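Local atomic coordinates of trans-4-hydroxy-L-proline dehydratase (Clostridioides difficile 70-100-2010, PDB entry 6VXC), a protein that catalyses the radical-based dehydration of trans-4-hydroxy-L-proline to (S)-1-pyrroline-5-carboxylate, a step in the anaerobic breakdown of hydroxyproline. Residues 430-435 and 449-454; 747-750 and 755-758. All coordinates share one frame; numbering follows the deposited sequence.

From the N terminus, the chain leaves strand 426-428, enters helix 429-438, and 14 residues after the end of 430-435 reaches 449-454, where contact 1 closes a partly helical loop just ahead of Cys454, probably the radical cysteine. Some 290 residues later, within the glycine radical region, contact 2 closes a much tighter loop as helix 734-750 turns into strand 755-759. The two loops follow in series, neither enclosing the other. The centres of contact 1 and contact 2 lie about 13 Å apart; the nearest atoms of contact 1 and contact 2 are about 5 Å apart, without touching. Strand 426-428 pairs antiparallel with strand 755-759, and Tyr427 reaches residues of both contacts, so one mixed sheet relates them.

Contact 1: residues 430-435 and 449-454; sequences EAIVQE and GGTSGC
Ile432 of helix 429-438 meets Gly449, Gly450 and Thr451 with both branches of its side chain; the contact is van der Waals packing, with no polar bond across it. Ile432 CG2, set anti to the backbone N, reaches the glycine backbone: it lies 3.9 Å from Gly450 CA and 4.3 Å from Gly449 C. A side chain at Gly449 would point toward the helix, and its absence leaves the main chain open to this methyl. Ile432 CA comes within 6.2 Å of Gly450 CA. On the other branch, Ile432 CD1 stands 3.8 Å from Thr451 CG2, and Ile432 CG1 is 4.0 Å from the same methyl; the two side chains cross at about a right angle. Thr451 presents its methyl to the helix with CG2 anti to its carbonyl carbon (chi1 58° for OG1).

Two backbone polar atoms here bond outside the pair: Thr451 N to Asn364 OD1 and Gly449 O to Gln400 NE2. Tyr427 of strand 426-428 and Thr457 of strand 456-458 both touch Ile432 and Thr451, so this packing joins helix 429-438 to the hairpin of strands 450-452 and 456-458, which carries Cys454, probably the radical cysteine as in relatives.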
loop_
_atom_site.group_PDB
_atom_site.type_symbol
_atom_site.label_atom_id
_atom_site.label_comp_id
_atom_site.label_asym_id
_atom_site.label_seq_id
_atom_site.Cartn_x
_atom_site.Cartn_y
_atom_site.Cartn_z
ATOM N N GLU A 430 0.839 -18.470 -8.807
ATOM C CA GLU A 430 1.439 -19.634 -8.161
ATOM C C GLU A 430 2.403 -19.222 -7.057
ATOM O O GLU A 430 2.500 -19.915 -6.045
ATOM C CB GLU A 430 2.138 -20.545 -9.174
ATOM C CG GLU A 430 1.144 -21.506 -9.842
ATOM C CD GLU A 430 0.234 -20.781 -10.819
ATOM O OE1 GLU A 430 0.786 -20.177 -11.747
ATOM O OE2 GLU A 430 -1.008 -20.778 -10.634
ATOM N N ALA A 431 3.116 -18.104 -7.227
ATOM C CA ALA A 431 3.979 -17.629 -6.154
ATOM C C ALA A 431 3.159 -17.177 -4.953
ATOM O O ALA A 431 3.457 -17.538 -3.811
ATOM C CB ALA A 431 4.878 -16.498 -6.662
ATOM N N ILE A 432 2.100 -16.409 -5.200
ATOM C CA ILE A 432 1.220 -15.948 -4.123
ATOM C C ILE A 432 0.719 -17.121 -3.291
ATOM O O ILE A 432 0.782 -17.106 -2.054
ATOM C CB ILE A 432 0.048 -15.139 -4.705
ATOM C CG1 ILE A 432 0.542 -13.782 -5.227
ATOM C CG2 ILE A 432 -1.046 -15.005 -3.671
ATOM C CD1 ILE A 432 -0.443 -13.106 -6.166
ATOM N N VAL A 433 0.189 -18.147 -3.956
ATOM C CA VAL A 433 -0.383 -19.267 -3.217
ATOM C C VAL A 433 0.676 -19.953 -2.369
ATOM O O VAL A 433 0.439 -20.276 -1.197
ATOM C CB VAL A 433 -1.071 -20.256 -4.168
ATOM C CG1 VAL A 433 -1.373 -21.566 -3.433
ATOM C CG2 VAL A 433 -2.349 -19.643 -4.684
ATOM N N GLN A 434 1.859 -20.180 -2.943
ATOM C CA GLN A 434 2.928 -20.844 -2.205
ATOM C C GLN A 434 3.478 -19.964 -1.082
ATOM O O GLN A 434 3.780 -20.467 0.009
ATOM C CB GLN A 434 4.017 -21.286 -3.187
ATOM C CG GLN A 434 3.652 -22.578 -3.923
ATOM C CD GLN A 434 4.636 -22.953 -5.021
ATOM O OE1 GLN A 434 5.151 -22.093 -5.726
ATOM N NE2 GLN A 434 4.992 -24.224 -5.082
ATOM N N GLU A 435 3.586 -18.652 -1.318
ATOM C CA GLU A 435 3.967 -17.735 -0.248
ATOM C C GLU A 435 3.005 -17.857 0.930
ATOM O O GLU A 435 3.426 -17.953 2.091
ATOM C CB GLU A 435 3.998 -16.297 -0.773
ATOM C CG GLU A 435 5.161 -15.974 -1.742
ATOM C CD GLU A 435 4.829 -14.789 -2.631
ATOM O OE1 GLU A 435 3.947 -13.994 -2.235
ATOM O OE2 GLU A 435 5.413 -14.664 -3.735
ATOM N N GLY A 449 -6.585 -15.640 -1.817
ATOM C CA GLY A 449 -5.644 -14.578 -1.536
ATOM C C GLY A 449 -5.128 -13.848 -2.773
ATOM O O GLY A 449 -5.506 -14.105 -3.913
ATOM N N GLY A 450 -4.217 -12.928 -2.512
ATOM C CA GLY A 450 -3.668 -12.110 -3.566
ATOM C C GLY A 450 -2.692 -11.118 -2.983
ATOM O O GLY A 450 -2.122 -11.350 -1.915
ATOM N N THR A 451 -2.467 -10.036 -3.719
ATOM C CA THR A 451 -1.604 -8.959 -3.271
ATOM C C THR A 451 -2.439 -7.705 -3.089
ATOM O O THR A 451 -3.422 -7.492 -3.798
ATOM C CB THR A 451 -0.462 -8.677 -4.267
ATOM O OG1 THR A 451 -1.002 -8.348 -5.554
ATOM C CG2 THR A 451 0.480 -9.884 -4.389
ATOM N N SER A 452 -2.036 -6.878 -2.134
ATOM C CA SER A 452 -2.652 -5.582 -1.927
ATOM C C SER A 452 -1.548 -4.557 -1.752
ATOM O O SER A 452 -0.357 -4.882 -1.795
ATOM C CB SER A 452 -3.604 -5.591 -0.723
ATOM O OG SER A 452 -2.899 -5.786 0.492
ATOM N N GLY A 453 -1.949 -3.320 -1.531
ATOM C CA GLY A 453 -0.977 -2.244 -1.445
ATOM C C GLY A 453 -0.158 -2.204 -2.722
ATOM O O GLY A 453 -0.700 -2.112 -3.822
ATOM N N CYS A 454 1.162 -2.331 -2.591
ATOM C CA CYS A 454 2.043 -2.370 -3.754
ATOM C C CYS A 454 2.224 -3.787 -4.300
ATOM O O CYS A 454 1.904 -4.049 -5.461
ATOM C CB CYS A 454 3.397 -1.750 -3.397
ATOM S SG CYS A 454 3.314 0.023 -3.038
#

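Contact 2: residues 747-750 and 755-758; sequences AYFN and HIQF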
loop_
_atom_site.group_PDB
_atom_site.type_symbol
_atom_site.label_atom_id
_atom_site.label_comp_id
_atom_site.label_asym_id
_atom_site.label_seq_id
_atom_site.Cartn_x
_atom_site.Cartn_y
_atom_site.Cartn_z
ATOM N N ALA A 747 8.155 -15.979 -18.501
ATOM C CA ALA A 747 9.468 -16.515 -18.179
ATOM C C ALA A 747 9.802 -16.248 -16.720
ATOM O O ALA A 747 10.166 -17.162 -15.974
ATOM C CB ALA A 747 10.532 -15.905 -19.093
ATOM N N TYR A 748 9.625 -15.004 -16.285
ATOM C CA TYR A 748 9.915 -14.667 -14.899
ATOM C C TYR A 748 9.064 -15.507 -13.961
ATOM O O TYR A 748 9.574 -16.100 -13.009
ATOM C CB TYR A 748 9.663 -13.175 -14.661
ATOM C CG TYR A 748 10.099 -12.675 -13.288
ATOM C CD1 TYR A 748 11.300 -13.100 -12.711
ATOM C CD2 TYR A 748 9.324 -11.753 -12.586
ATOM C CE1 TYR A 748 11.703 -12.626 -11.465
ATOM C CE2 TYR A 748 9.715 -11.277 -11.338
ATOM C CZ TYR A 748 10.904 -11.714 -10.780
ATOM O OH TYR A 748 11.299 -11.251 -9.536
ATOM N N PHE A 749 7.767 -15.613 -14.256
ATOM C CA PHE A 749 6.867 -16.326 -13.354
ATOM C C PHE A 749 7.120 -17.827 -13.402
ATOM O O PHE A 749 6.927 -18.527 -12.397
ATOM C CB PHE A 749 5.406 -15.997 -13.680
ATOM C CG PHE A 749 4.993 -14.579 -13.326
ATOM C CD1 PHE A 749 5.889 -13.693 -12.748
ATOM C CD2 PHE A 749 3.698 -14.147 -13.574
ATOM C CE1 PHE A 749 5.508 -12.393 -12.423
ATOM C CE2 PHE A 749 3.301 -12.852 -13.261
ATOM C CZ PHE A 749 4.208 -11.975 -12.684
ATOM N N ASN A 750 7.594 -18.338 -14.538
ATOM C CA ASN A 750 7.941 -19.743 -14.580
ATOM C C ASN A 750 9.117 -20.056 -13.669
ATOM O O ASN A 750 9.266 -21.206 -13.261
ATOM C CB ASN A 750 8.271 -20.185 -16.015
ATOM C CG ASN A 750 8.056 -21.669 -16.211
ATOM O OD1 ASN A 750 6.929 -22.150 -16.114
ATOM N ND2 ASN A 750 9.126 -22.408 -16.432
ATOM N N HIS A 755 6.485 -10.627 -9.001
ATOM C CA HIS A 755 5.840 -9.428 -9.510
ATOM C C HIS A 755 6.732 -8.759 -10.545
ATOM O O HIS A 755 7.955 -8.757 -10.411
ATOM C CB HIS A 755 5.555 -8.451 -8.363
ATOM C CG HIS A 755 5.431 -7.025 -8.795
ATOM N ND1 HIS A 755 6.509 -6.170 -8.887
ATOM C CD2 HIS A 755 4.346 -6.304 -9.160
ATOM C CE1 HIS A 755 6.092 -4.979 -9.279
ATOM N NE2 HIS A 755 4.781 -5.035 -9.451
ATOM N N ILE A 756 6.105 -8.153 -11.552
ATOM C CA ILE A 756 6.810 -7.276 -12.477
ATOM C C ILE A 756 5.820 -6.242 -13.002
ATOM O O ILE A 756 4.630 -6.530 -13.184
ATOM C CB ILE A 756 7.499 -8.091 -13.608
ATOM C CG1 ILE A 756 8.507 -7.241 -14.402
ATOM C CG2 ILE A 756 6.490 -8.744 -14.547
ATOM C CD1 ILE A 756 9.410 -8.089 -15.273
ATOM N N GLN A 757 6.322 -5.031 -13.251
ATOM C CA GLN A 757 5.516 -3.947 -13.798
ATOM C C GLN A 757 6.413 -3.087 -14.689
ATOM O O GLN A 757 7.621 -3.018 -14.473
ATOM C CB GLN A 757 4.894 -3.105 -12.691
ATOM C CG GLN A 757 5.920 -2.397 -11.831
ATOM C CD GLN A 757 5.320 -1.832 -10.549
ATOM O OE1 GLN A 757 4.312 -2.339 -10.045
ATOM N NE2 GLN A 757 5.905 -0.750 -10.046
ATOM N N PHE A 758 5.817 -2.412 -15.675
ATOM C CA PHE A 758 6.573 -1.799 -16.766
ATOM C C PHE A 758 6.326 -0.296 -16.890
ATOM O O PHE A 758 5.192 0.178 -16.776
ATOM C CB PHE A 758 6.230 -2.463 -18.112
ATOM C CG PHE A 758 6.450 -3.951 -18.129
ATOM C CD1 PHE A 758 7.724 -4.481 -17.917
ATOM C CD2 PHE A 758 5.387 -4.822 -18.360
ATOM C CE1 PHE A 758 7.931 -5.859 -17.936
ATOM C CE2 PHE A 758 5.579 -6.206 -18.376
ATOM C CZ PHE A 758 6.860 -6.725 -18.169
HETATM O O HOH W 1 9.296 -9.904 -8.156
#
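The Tyr748 ring turns its edge to the main chain of His755, with the carbonyl oxygen near the ring plane and Tyr748 CE2 3.2 Å from His755 O, an edge-on approach consistent with a weak C-H...O attraction. CG of Tyr748 is anti to the backbone N (chi1 -173°), which carries the ring from the end of helix 734-750 across to the first residues of the strand. Beside it, Tyr748 CD2 approaches Ile756 CB obliquely at 4.2 Å. In Phe749, CG lies anti to the carbonyl carbon, beside the backbone N; although its CB does not head for the strand, Phe749 CE1 comes 4.0 Å from His755 N and 4.3 Å from Ile756 CG2. Ile756 CB points toward the helix, whereas that of His755 points away, leaving its backbone to the aromatics.

One water lies in the plane of the Tyr748 ring, hydrogen-bonded to Tyr748 OH (2.8 Å) and donating to His755 O (2.9 Å). The His755 imidazole accepts from Leu723 N at ND1 and meets the Tyr427 ring; the His755 side chain is about 7 Å from that of Cys454, probably the radical cysteine. In this beta-alpha-beta unit, His755 O thus takes a water hydrogen bond and lies at an aromatic edge, consistent with a well-defined backbone here.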